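Local coordinates for DegV family protein (Thermus thermophilus, PDB 2DT8) that binds a fatty acid, with palmitic acid in its lipid site, and also binds a zinc ion, at residues D8-L13 against Y37-E42; R24-Y29 against S62-E67; H153-S158 against V187-E192; K213-W218 against Y273-Y278. One frame throughout, in Å; residues are numbered along the deposited sequence.

Contact 1 (D8-L13 against Y37-E42)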
# COMPACT_ATOMS: atom_id res chain seq x y z
N ASP A 8 2.92 9.32 1.39
CA ASP A 8 1.75 9.58 2.23
C ASP A 8 1.63 8.45 3.24
O ASP A 8 2.30 7.42 3.12
CB ASP A 8 0.49 9.73 1.37
CG ASP A 8 0.17 8.48 0.59
OD1 ASP A 8 -0.30 7.51 1.22
OD2 ASP A 8 0.40 8.45 -0.64
N SER A 9 0.78 8.63 4.25
CA SER A 9 0.65 7.64 5.31
C SER A 9 0.17 6.27 4.86
O SER A 9 0.41 5.28 5.56
CB SER A 9 -0.26 8.17 6.43
OG SER A 9 -1.58 8.33 5.99
N THR A 10 -0.50 6.18 3.71
CA THR A 10 -0.98 4.88 3.27
C THR A 10 0.14 3.97 2.77
O THR A 10 -0.12 2.83 2.40
CB THR A 10 -2.10 4.97 2.18
OG1 THR A 10 -1.55 5.42 0.93
CG2 THR A 10 -3.20 5.92 2.63
N SER A 11 1.38 4.45 2.75
CA SER A 11 2.49 3.59 2.34
C SER A 11 2.76 2.58 3.47
O SER A 11 3.51 1.62 3.30
CB SER A 11 3.74 4.43 2.04
OG SER A 11 4.08 5.30 3.11
N ASP A 12 2.15 2.82 4.63
CA ASP A 12 2.23 1.90 5.78
C ASP A 12 3.63 1.40 6.16
O ASP A 12 3.82 0.22 6.49
CB ASP A 12 1.31 0.69 5.53
CG ASP A 12 -0.18 1.06 5.51
OD1 ASP A 12 -0.52 2.17 5.97
OD2 ASP A 12 -1.00 0.23 5.04
N LEU A 13 4.60 2.31 6.15
CA LEU A 13 5.97 1.95 6.51
C LEU A 13 6.17 2.01 8.02
O LEU A 13 5.69 2.93 8.67
CB LEU A 13 6.94 2.94 5.87
CG LEU A 13 7.19 2.76 4.38
CD1 LEU A 13 7.87 4.00 3.82
CD2 LEU A 13 8.03 1.52 4.16
N TYR A 37 -9.45 11.73 12.29
CA TYR A 37 -8.23 11.22 12.91
C TYR A 37 -7.13 10.97 11.87
O TYR A 37 -7.38 10.52 10.76
CB TYR A 37 -8.52 9.88 13.60
CG TYR A 37 -9.61 9.94 14.64
CD1 TYR A 37 -9.34 10.38 15.93
CD2 TYR A 37 -10.92 9.55 14.33
CE1 TYR A 37 -10.34 10.42 16.90
CE2 TYR A 37 -11.93 9.60 15.29
CZ TYR A 37 -11.62 10.04 16.57
OH TYR A 37 -12.60 10.09 17.54
N ARG A 38 -5.91 11.32 12.31
CA ARG A 38 -4.79 11.08 11.42
C ARG A 38 -4.36 9.61 11.37
O ARG A 38 -4.17 8.95 12.39
CB ARG A 38 -3.57 11.81 11.97
CG ARG A 38 -3.56 13.30 11.71
CD ARG A 38 -2.27 13.96 12.14
NE ARG A 38 -2.21 14.29 13.56
CZ ARG A 38 -1.36 13.74 14.42
NH1 ARG A 38 -0.27 13.13 13.99
NH2 ARG A 38 -1.61 13.77 15.72
N ASP A 39 -4.18 9.16 10.12
CA ASP A 39 -3.82 7.77 9.95
C ASP A 39 -2.60 7.43 10.83
O ASP A 39 -1.73 8.29 11.02
CB ASP A 39 -3.43 7.64 8.45
CG ASP A 39 -3.39 6.23 7.90
OD1 ASP A 39 -3.97 5.31 8.52
OD2 ASP A 39 -2.79 6.05 6.81
N TRP A 40 -2.57 6.21 11.37
CA TRP A 40 -1.48 5.71 12.22
C TRP A 40 -1.26 6.36 13.58
O TRP A 40 -1.07 5.67 14.58
CB TRP A 40 -0.14 5.71 11.45
CG TRP A 40 -0.04 4.59 10.43
CD1 TRP A 40 -0.27 4.67 9.09
CD2 TRP A 40 0.28 3.22 10.70
NE1 TRP A 40 -0.12 3.43 8.50
CE2 TRP A 40 0.21 2.52 9.47
CE3 TRP A 40 0.60 2.51 11.86
CZ2 TRP A 40 0.47 1.15 9.37
CZ3 TRP A 40 0.86 1.14 11.76
CH2 TRP A 40 0.78 0.47 10.52
N GLU A 41 -1.35 7.67 13.70
CA GLU A 41 -1.06 8.44 14.91
C GLU A 41 -2.20 8.57 15.90
O GLU A 41 -1.97 8.60 17.11
CB GLU A 41 -0.63 9.86 14.53
CG GLU A 41 0.54 9.98 13.59
CD GLU A 41 1.80 9.51 14.26
OE1 GLU A 41 2.28 10.22 15.17
OE2 GLU A 41 2.32 8.44 13.89
N GLU A 42 -3.40 8.46 15.43
CA GLU A 42 -4.58 8.68 16.23
C GLU A 42 -5.71 7.67 16.16
O GLU A 42 -6.70 7.82 16.87
CB GLU A 42 -5.17 10.04 15.90
CG GLU A 42 -4.23 11.21 16.07
CD GLU A 42 -4.96 12.51 15.87
OE1 GLU A 42 -5.44 12.76 14.74
OE2 GLU A 42 -5.06 13.29 16.84
O HOH W 1 -3.11 3.53 5.69

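Contact 2 (R24-Y29 against S62-E67). With ZN (zinc ion), chain B; PLM (palmitic acid), chain C.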
# COMPACT_ATOMS: atom_id res chain seq x y z
N ARG A 24 9.75 11.64 4.38
CA ARG A 24 8.75 12.50 5.01
C ARG A 24 7.37 11.96 4.66
O ARG A 24 7.13 11.52 3.55
CB ARG A 24 8.94 13.94 4.53
CG ARG A 24 10.35 14.43 4.85
CD ARG A 24 10.58 15.88 4.48
NE ARG A 24 11.95 16.28 4.80
CZ ARG A 24 12.28 17.43 5.35
NH1 ARG A 24 11.34 18.32 5.66
NH2 ARG A 24 13.55 17.71 5.60
N VAL A 25 6.47 11.98 5.64
CA VAL A 25 5.15 11.43 5.42
C VAL A 25 4.02 12.44 5.60
O VAL A 25 3.93 13.12 6.62
CB VAL A 25 4.91 10.24 6.38
CG1 VAL A 25 3.55 9.60 6.11
CG2 VAL A 25 6.03 9.22 6.23
N VAL A 26 3.17 12.53 4.59
CA VAL A 26 2.01 13.42 4.61
C VAL A 26 0.85 12.52 5.01
O VAL A 26 0.54 11.55 4.33
CB VAL A 26 1.77 14.02 3.22
CG1 VAL A 26 0.53 14.89 3.24
CG2 VAL A 26 3.00 14.83 2.77
N PRO A 27 0.18 12.83 6.13
CA PRO A 27 -0.94 11.99 6.56
C PRO A 27 -2.27 12.11 5.83
O PRO A 27 -2.61 13.17 5.31
CB PRO A 27 -1.10 12.37 8.03
CG PRO A 27 -0.78 13.82 8.03
CD PRO A 27 0.46 13.89 7.12
N LEU A 28 -2.98 10.99 5.78
CA LEU A 28 -4.34 10.95 5.26
C LEU A 28 -5.18 10.83 6.54
O LEU A 28 -4.63 10.63 7.65
CB LEU A 28 -4.58 9.76 4.32
CG LEU A 28 -4.30 10.14 2.86
CD1 LEU A 28 -2.80 10.07 2.57
CD2 LEU A 28 -5.08 9.23 1.92
N TYR A 29 -6.50 10.94 6.41
CA TYR A 29 -7.38 10.93 7.56
C TYR A 29 -8.52 9.96 7.48
O TYR A 29 -9.00 9.61 6.41
CB TYR A 29 -7.96 12.33 7.77
CG TYR A 29 -6.94 13.42 7.69
CD1 TYR A 29 -6.52 13.92 6.46
CD2 TYR A 29 -6.35 13.92 8.84
CE1 TYR A 29 -5.53 14.91 6.38
CE2 TYR A 29 -5.35 14.90 8.78
CZ TYR A 29 -4.96 15.38 7.54
OH TYR A 29 -3.98 16.35 7.47
N SER A 62 -10.08 10.65 3.85
CA SER A 62 -9.81 11.87 3.11
C SER A 62 -8.33 11.98 2.75
O SER A 62 -7.45 11.67 3.53
CB SER A 62 -10.18 13.10 3.95
OG SER A 62 -11.57 13.13 4.22
N GLN A 63 -8.13 12.51 1.53
CA GLN A 63 -6.76 12.61 1.05
C GLN A 63 -6.27 13.96 1.59
O GLN A 63 -7.05 14.78 2.05
CB GLN A 63 -6.74 12.67 -0.50
CG GLN A 63 -7.23 14.00 -1.08
CD GLN A 63 -8.72 14.01 -1.32
OE1 GLN A 63 -9.48 13.40 -0.57
NE2 GLN A 63 -9.15 14.71 -2.37
N PRO A 64 -4.93 14.12 1.50
CA PRO A 64 -4.37 15.36 2.00
C PRO A 64 -4.68 16.57 1.06
O PRO A 64 -4.98 16.32 -0.11
CB PRO A 64 -2.80 15.20 1.99
CG PRO A 64 -2.64 13.70 1.85
CD PRO A 64 -3.83 13.29 1.00
N SER A 65 -4.64 17.80 1.55
CA SER A 65 -4.95 18.96 0.72
C SER A 65 -3.68 19.40 0.00
O SER A 65 -2.57 18.95 0.34
CB SER A 65 -5.40 20.12 1.60
OG SER A 65 -4.30 20.62 2.36
N PRO A 66 -3.81 20.28 -1.00
CA PRO A 66 -2.61 20.73 -1.69
C PRO A 66 -1.65 21.44 -0.72
O PRO A 66 -0.44 21.28 -0.83
CB PRO A 66 -3.16 21.68 -2.75
CG PRO A 66 -4.47 21.05 -3.11
CD PRO A 66 -5.03 20.64 -1.75
N GLU A 67 -2.17 22.22 0.22
CA GLU A 67 -1.28 22.90 1.15
C GLU A 67 -0.61 21.93 2.14
O GLU A 67 0.48 22.22 2.62
CB GLU A 67 -2.00 24.04 1.89
CG GLU A 67 -2.36 25.25 1.00
CD GLU A 67 -1.17 25.86 0.25
OE1 GLU A 67 -0.02 25.81 0.75
OE2 GLU A 67 -1.42 26.42 -0.84
ZN ZN B . -0.32 27.24 -2.19
C1 PLM C . -8.60 8.59 0.34
O1 PLM C . -8.20 9.28 -0.73
O2 PLM C . -9.55 8.98 0.99
C2 PLM C . -7.87 7.33 0.73
C3 PLM C . -8.42 6.15 -0.09
C4 PLM C . -7.74 4.85 0.32
C5 PLM C . -8.28 3.71 -0.54
C6 PLM C . -7.55 2.41 -0.22
C7 PLM C . -8.14 1.30 -1.06
C8 PLM C . -7.31 0.04 -0.92
C9 PLM C . -7.73 -0.93 -2.02
CA PLM C . -7.40 -2.35 -1.60
CB PLM C . -5.96 -2.63 -1.97
CC PLM C . -5.13 -2.72 -0.70
CD PLM C . -4.42 -4.06 -0.68
CE PLM C . -3.74 -4.24 0.68
CF PLM C . -3.10 -5.63 0.76
CG PLM C . -1.78 -5.64 -0.01
O HOH W 2 -1.92 27.64 -3.60

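Contact 3 (H153-S158 against V187-E192). With PLM (palmitic acid), chain C.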
# COMPACT_ATOMS: atom_id res chain seq x y z
N HIS A 153 5.40 -6.28 -10.63
CA HIS A 153 5.38 -6.58 -9.21
C HIS A 153 4.23 -7.55 -8.96
O HIS A 153 3.46 -7.89 -9.87
CB HIS A 153 5.29 -5.32 -8.32
CG HIS A 153 4.00 -4.57 -8.40
ND1 HIS A 153 3.85 -3.44 -9.17
CD2 HIS A 153 2.83 -4.73 -7.74
CE1 HIS A 153 2.65 -2.93 -8.98
NE2 HIS A 153 2.01 -3.70 -8.12
N PHE A 154 4.16 -8.04 -7.73
CA PHE A 154 3.16 -9.01 -7.37
C PHE A 154 2.35 -8.57 -6.17
O PHE A 154 2.88 -7.94 -5.26
CB PHE A 154 3.86 -10.32 -7.01
CG PHE A 154 2.94 -11.42 -6.59
CD1 PHE A 154 2.32 -12.21 -7.55
CD2 PHE A 154 2.66 -11.64 -5.24
CE1 PHE A 154 1.45 -13.23 -7.17
CE2 PHE A 154 1.79 -12.66 -4.86
CZ PHE A 154 1.19 -13.45 -5.82
N VAL A 155 1.06 -8.88 -6.19
CA VAL A 155 0.20 -8.61 -5.04
C VAL A 155 -1.03 -9.50 -5.03
O VAL A 155 -1.69 -9.71 -6.04
CB VAL A 155 -0.25 -7.11 -4.94
CG1 VAL A 155 -0.88 -6.64 -6.25
CG2 VAL A 155 -1.26 -6.96 -3.78
N ARG A 156 -1.29 -10.08 -3.86
CA ARG A 156 -2.47 -10.89 -3.64
C ARG A 156 -2.94 -10.62 -2.22
O ARG A 156 -2.12 -10.46 -1.31
CB ARG A 156 -2.18 -12.39 -3.76
CG ARG A 156 -2.02 -12.91 -5.17
CD ARG A 156 -3.30 -12.79 -5.98
NE ARG A 156 -3.17 -13.41 -7.30
CZ ARG A 156 -2.52 -12.88 -8.33
NH1 ARG A 156 -1.94 -11.69 -8.21
NH2 ARG A 156 -2.45 -13.52 -9.49
N PHE A 157 -4.24 -10.55 -2.04
CA PHE A 157 -4.78 -10.37 -0.70
C PHE A 157 -6.19 -10.93 -0.62
O PHE A 157 -6.84 -11.16 -1.64
CB PHE A 157 -4.76 -8.90 -0.24
CG PHE A 157 -5.71 -7.99 -0.99
CD1 PHE A 157 -5.38 -7.49 -2.25
CD2 PHE A 157 -6.91 -7.58 -0.41
CE1 PHE A 157 -6.23 -6.58 -2.91
CE2 PHE A 157 -7.76 -6.68 -1.05
CZ PHE A 157 -7.42 -6.18 -2.31
N SER A 158 -6.63 -11.20 0.60
CA SER A 158 -7.98 -11.68 0.85
C SER A 158 -8.57 -10.77 1.92
O SER A 158 -7.84 -10.04 2.60
CB SER A 158 -7.96 -13.13 1.32
OG SER A 158 -9.28 -13.67 1.37
N VAL A 187 -9.90 -13.95 -3.43
CA VAL A 187 -8.49 -13.67 -3.58
C VAL A 187 -8.46 -12.51 -4.57
O VAL A 187 -9.01 -12.61 -5.68
CB VAL A 187 -7.71 -14.88 -4.11
CG1 VAL A 187 -6.25 -14.51 -4.31
CG2 VAL A 187 -7.83 -16.03 -3.11
N LEU A 188 -7.85 -11.42 -4.15
CA LEU A 188 -7.82 -10.20 -4.96
C LEU A 188 -6.42 -9.73 -5.31
O LEU A 188 -5.43 -10.16 -4.71
CB LEU A 188 -8.54 -9.09 -4.19
CG LEU A 188 -9.96 -9.42 -3.71
CD1 LEU A 188 -10.55 -8.21 -3.00
CD2 LEU A 188 -10.83 -9.83 -4.88
N THR A 189 -6.34 -8.82 -6.28
CA THR A 189 -5.06 -8.25 -6.70
C THR A 189 -5.34 -6.83 -7.18
O THR A 189 -6.44 -6.30 -6.96
CB THR A 189 -4.42 -9.12 -7.84
OG1 THR A 189 -3.11 -8.63 -8.15
CG2 THR A 189 -5.27 -9.07 -9.11
N LEU A 190 -4.34 -6.20 -7.77
CA LEU A 190 -4.50 -4.88 -8.36
C LEU A 190 -3.86 -4.93 -9.74
O LEU A 190 -2.82 -5.56 -9.92
CB LEU A 190 -3.82 -3.78 -7.54
CG LEU A 190 -4.56 -3.28 -6.29
CD1 LEU A 190 -4.19 -4.14 -5.11
CD2 LEU A 190 -4.17 -1.83 -6.02
N LYS A 191 -4.49 -4.30 -10.72
CA LYS A 191 -3.94 -4.22 -12.07
C LYS A 191 -4.14 -2.78 -12.49
O LYS A 191 -5.24 -2.24 -12.34
CB LYS A 191 -4.66 -5.17 -13.03
CG LYS A 191 -4.45 -6.65 -12.70
CD LYS A 191 -2.97 -7.04 -12.82
CE LYS A 191 -2.75 -8.46 -12.31
NZ LYS A 191 -1.33 -8.90 -12.49
N GLU A 192 -3.15 -2.22 -12.96
CA GLU A 192 -3.21 -0.82 -13.36
C GLU A 192 -3.69 0.14 -12.27
O GLU A 192 -4.30 1.17 -12.54
CB GLU A 192 -4.01 -0.68 -14.66
CG GLU A 192 -3.28 -1.27 -15.85
CD GLU A 192 -1.95 -0.56 -16.10
OE1 GLU A 192 -1.95 0.68 -16.19
OE2 GLU A 192 -0.92 -1.25 -16.21
C1 PLM C . -8.60 8.59 0.34
O1 PLM C . -8.20 9.28 -0.73
O2 PLM C . -9.55 8.98 0.99
C2 PLM C . -7.87 7.33 0.73
C3 PLM C . -8.42 6.15 -0.09
C4 PLM C . -7.74 4.85 0.32
C5 PLM C . -8.28 3.71 -0.54
C6 PLM C . -7.55 2.41 -0.22
C7 PLM C . -8.14 1.30 -1.06
C8 PLM C . -7.31 0.04 -0.92
C9 PLM C . -7.73 -0.93 -2.02
CA PLM C . -7.40 -2.35 -1.60
CB PLM C . -5.96 -2.63 -1.97
CC PLM C . -5.13 -2.72 -0.70
CD PLM C . -4.42 -4.06 -0.68
CE PLM C . -3.74 -4.24 0.68
CF PLM C . -3.10 -5.63 0.76
CG PLM C . -1.78 -5.64 -0.01
O HOH W 3 -1.39 -11.74 -11.57

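Contact 4 (K213-W218 against Y273-Y278)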
# COMPACT_ATOMS: atom_id res chain seq x y z
N LYS A 213 0.25 -20.40 -5.34
CA LYS A 213 0.29 -20.87 -6.72
C LYS A 213 0.58 -19.67 -7.63
O LYS A 213 1.43 -19.75 -8.52
CB LYS A 213 -1.04 -21.51 -7.10
CG LYS A 213 -1.14 -21.90 -8.58
CD LYS A 213 -2.51 -22.50 -8.91
CE LYS A 213 -2.65 -22.77 -10.41
NZ LYS A 213 -3.98 -23.37 -10.74
N ALA A 214 -0.14 -18.58 -7.42
CA ALA A 214 0.04 -17.37 -8.22
C ALA A 214 1.45 -16.81 -8.03
O ALA A 214 2.10 -16.38 -8.98
CB ALA A 214 -0.99 -16.32 -7.83
N PHE A 215 1.92 -16.83 -6.78
CA PHE A 215 3.24 -16.32 -6.46
C PHE A 215 4.35 -17.11 -7.15
O PHE A 215 5.29 -16.53 -7.70
CB PHE A 215 3.48 -16.35 -4.96
CG PHE A 215 4.82 -15.82 -4.54
CD1 PHE A 215 5.18 -14.50 -4.83
CD2 PHE A 215 5.72 -16.63 -3.85
CE1 PHE A 215 6.42 -14.00 -4.44
CE2 PHE A 215 6.96 -16.13 -3.45
CZ PHE A 215 7.31 -14.82 -3.75
N ARG A 216 4.26 -18.44 -7.11
CA ARG A 216 5.27 -19.27 -7.75
C ARG A 216 5.31 -18.99 -9.25
O ARG A 216 6.39 -18.90 -9.84
CB ARG A 216 4.99 -20.75 -7.49
CG ARG A 216 5.36 -21.22 -6.10
CD ARG A 216 5.06 -22.71 -5.95
NE ARG A 216 5.39 -23.24 -4.63
CZ ARG A 216 6.62 -23.54 -4.22
NH1 ARG A 216 7.66 -23.35 -5.03
NH2 ARG A 216 6.82 -24.02 -3.00
N ALA A 217 4.14 -18.85 -9.87
CA ALA A 217 4.06 -18.57 -11.30
C ALA A 217 4.74 -17.23 -11.60
O ALA A 217 5.52 -17.12 -12.55
CB ALA A 217 2.61 -18.53 -11.75
N TRP A 218 4.44 -16.21 -10.79
CA TRP A 218 5.05 -14.89 -10.98
C TRP A 218 6.55 -14.91 -10.69
O TRP A 218 7.33 -14.22 -11.37
CB TRP A 218 4.38 -13.87 -10.04
CG TRP A 218 5.08 -12.54 -10.01
CD1 TRP A 218 4.87 -11.50 -10.87
CD2 TRP A 218 6.13 -12.15 -9.13
NE1 TRP A 218 5.74 -10.48 -10.57
CE2 TRP A 218 6.52 -10.84 -9.51
CE3 TRP A 218 6.78 -12.76 -8.05
CZ2 TRP A 218 7.55 -10.15 -8.86
CZ3 TRP A 218 7.81 -12.07 -7.41
CH2 TRP A 218 8.17 -10.77 -7.81
N TYR A 273 -5.54 -9.80 4.70
CA TYR A 273 -4.16 -10.29 4.77
C TYR A 273 -3.67 -10.54 3.36
O TYR A 273 -4.46 -10.76 2.45
CB TYR A 273 -4.05 -11.58 5.60
CG TYR A 273 -4.77 -12.78 5.03
CD1 TYR A 273 -6.13 -12.99 5.29
CD2 TYR A 273 -4.10 -13.71 4.23
CE1 TYR A 273 -6.79 -14.08 4.78
CE2 TYR A 273 -4.76 -14.81 3.71
CZ TYR A 273 -6.10 -14.99 3.99
OH TYR A 273 -6.76 -16.09 3.48
N GLY A 274 -2.36 -10.49 3.17
CA GLY A 274 -1.81 -10.73 1.85
C GLY A 274 -0.37 -10.20 1.87
O GLY A 274 0.21 -9.95 2.92
N PHE A 275 0.13 -10.00 0.64
CA PHE A 275 1.50 -9.53 0.55
C PHE A 275 1.81 -8.94 -0.83
O PHE A 275 1.19 -9.27 -1.83
CB PHE A 275 2.67 -10.44 0.98
CG PHE A 275 2.82 -11.57 0.00
CD1 PHE A 275 1.97 -12.66 0.09
CD2 PHE A 275 3.82 -11.53 -0.95
CE1 PHE A 275 2.13 -13.73 -0.79
CE2 PHE A 275 3.97 -12.60 -1.83
CZ PHE A 275 3.12 -13.70 -1.76
N TYR A 276 2.77 -7.99 -0.79
CA TYR A 276 3.19 -7.41 -2.05
C TYR A 276 4.60 -7.98 -2.20
O TYR A 276 5.22 -8.43 -1.25
CB TYR A 276 3.37 -5.87 -1.81
CG TYR A 276 2.31 -5.11 -2.53
CD1 TYR A 276 2.47 -4.81 -3.88
CD2 TYR A 276 1.17 -4.67 -1.85
CE1 TYR A 276 1.49 -4.09 -4.55
CE2 TYR A 276 0.20 -3.94 -2.52
CZ TYR A 276 0.36 -3.65 -3.86
OH TYR A 276 -0.62 -2.94 -4.53
N ALA A 277 5.06 -7.92 -3.46
CA ALA A 277 6.40 -8.42 -3.71
C ALA A 277 7.13 -7.94 -5.10
O ALA A 277 6.39 -7.56 -6.00
CB ALA A 277 6.63 -10.00 -3.82
N TYR A 278 8.45 -7.87 -5.17
CA TYR A 278 9.12 -7.49 -6.42
C TYR A 278 10.48 -8.15 -6.40
O TYR A 278 10.89 -8.71 -5.37
CB TYR A 278 9.28 -5.97 -6.58
CG TYR A 278 10.31 -5.31 -5.70
CD1 TYR A 278 9.99 -4.88 -4.42
CD2 TYR A 278 11.61 -5.08 -6.16
CE1 TYR A 278 10.92 -4.24 -3.62
CE2 TYR A 278 12.56 -4.44 -5.36
CZ TYR A 278 12.21 -4.03 -4.09
OH TYR A 278 13.13 -3.41 -3.28

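Contact 1 (D8-L13 against Y37-E42)
Two donors grip Asp39 OD2: the hydroxyl of Ser9, whose OG comes within 2.7 Å of that oxygen and meets its anti lone pair, and a water 2.8 Å from it. The same water also donates to Asp12 OD1, and it thereby bridges two carboxylates whose facing oxygens, Asp12 OD1 and Asp39 OD2, are 4.6 Å apart; this probably eases the repulsion between like charges. Ser9 OG stands between its own backbone N and carbonyl carbon (chi1 67°) and accepts in turn from Leu28 N, an arrangement that fixes the rotation of the hydroxyl. The loop that carries Ser9 and Asp12 leaves strand 3-8 through an Asx turn, in which Asp8 OD1 accepts from Thr10 N at 2.8 Å, and continues as a short 3-10 turn to Asp12. There the indole of Trp40 arrives: NE1 donates to Asp12 OD1 at 2.9 Å, with an angle of 157° at the hydrogen. The acceptor lies in the indole plane; the carboxylate is turned 71° from the ring, and NE1 meets OD1 from above the carboxylate plane. The other carboxylate oxygens are held from elsewhere: Asp12 OD2 by Ser119 OG and Gly261 N, Asp39 OD1 by Val263 N.

Contact 2 (R24-Y29 against S62-E67)
Val26 and Pro64 make the first touch, with Val26 CG1 lying 3.6 Å from Pro64 CB. That methyl is anti to the backbone N (chi1 177°), which turns it toward the proline ring. At Pro27 the backbone takes over, its carbonyl O lying 3.5 Å from Pro64 CG. Leu28 then lays its branch across the same ring: CG is 3.7 Å from Pro64 CD, and CD1 reaches both CG and CD of the proline, so that one pyrrolidine ring touches both apolar side chains. The other methyl of Leu28, CD2, instead meets the lipid, 3.6 Å from palmitic acid C2, next to the carboxyl end. Tyr29 closes the series as an antiparallel hydrogen-bonded pair with Ser62, its N donating to Ser62 O at 3.1 Å and its O accepting from Ser62 N at 3.0 Å. Beyond this bridge the second segment enters helix 66-76, where Glu67 OE2 binds zinc at 1.9 Å; Glu105 and a water also bind the metal. Strand 24-32 pairs in parallel with strand 3-8 and antiparallel with strands 35-38 and 60-62, while Phe69 of helix 66-76 and Thr95 of helix 95-103 close around Pro64.

Contact 3 (H153-S158 against V187-E192)
Phe157 and Leu188 form the one antiparallel bridge that joins edge strand 154-158 of the four-stranded sheet to strand 185-191 of a beta hairpin. Phe157 N donates to Leu188 O at 2.9 Å and Leu188 N to Phe157 O at 2.7 Å, but the strand segments run at 143° to each other and diverge from this hydrogen-bonded pair. The packing is tight on the lipid side. The Phe157 ring is sandwiched: Leu188 CB makes a CH-pi contact over one face, 3.8 Å from the centroid, while palmitic acid CD lies over the centre of the opposite face. Leu190 CD1 adds a third apolar neighbour at 3.9 Å from Phe157 CE1. An alanine in place of Phe157 would remove the ring and would probably open a gap between Leu188 CB and the lipid tail. The other side is looser and polar. Arg156 bends at chi2 (-65°) and lies alongside Thr189, with Phe154 CE1 over one face of its guanidinium, toward the rim. A water accepts from both Arg156 NH2 and exposed Lys191 NZ, linking two cations that do not touch. Leu190 N, buried where the strands part, has no partner. Val155 O has two: Thr189 OG1 at 2.8 Å and Arg156 NH1 at 2.9 Å, reaching it from opposite faces of its carbonyl plane.

Contact 4 (K213-W218 against Y273-Y278)
Phe215 offers the face of its ring to the edge of Phe275 in a T-shaped pair, with centroids 5.2 Å apart and planes at 80°. The rim atoms CE2 and CZ of Phe275 do the touching, CE2 coming within 3.8 Å of Phe215 CD1 and CZ lying above the plane toward the rim. The arrangement belongs to an alpha/beta layer: helix 204-219 packs on one face of the four-stranded sheet, and its segment runs at only 9° to strand segment 273-278, the axes 10.9 Å apart. At that spacing it is long side chains that bridge the layers. Phe215 CG is anti to the backbone N (chi1 -179°), and the ring extends from the helix toward the strand, where CE1 also meets Ala277 CB at 4.1 Å. An alanine in place of Phe215 would probably leave the edge of Phe275 without an aromatic face to rest on and open a gap beside Ala277. Phe154, Ile225 and Val245 also line this apolar layer, and Phe229 stacks on Phe275. Tyr276, between Phe275 and Ala277, belongs to the opposite face of the strand and touches palmitic acid. One helical turn beyond Phe215, Trp218 repeats the reach with the benzo part of its indole. The small side chain of Ala277 probably lets the indole come close to the strand backbone: Trp218 CZ3 lies 4.3 Å from Ala277 CB, and Trp218 CH2 is 3.7 Å from Tyr278 CA.

The four contacts fall into two pairs on opposite sides of the chain's centre, with palmitic acid spanning them. Contacts 1 and 2, centres 9 Å apart, share one sheet and are joined by probable backbone hydrogen bonds, Ser9 N to Val26 O and Asp39 N to Leu28 O. Contacts 3 and 4, centres 8 Å apart, meet where Ala277 N lies 2.8 Å from Phe154 O, a probable hydrogen bond between neighbouring strands. Contact 2 touches the carboxyl end of the lipid and contact 3 its tail, although their centres are about 25 Å apart. The Thr10 side chain of contact 1 is about 5 Å from palmitic acid. In contact 4 Tyr276 touches the lipid, while the Phe275 side chain, on the helix-facing side, is about 7 Å from it.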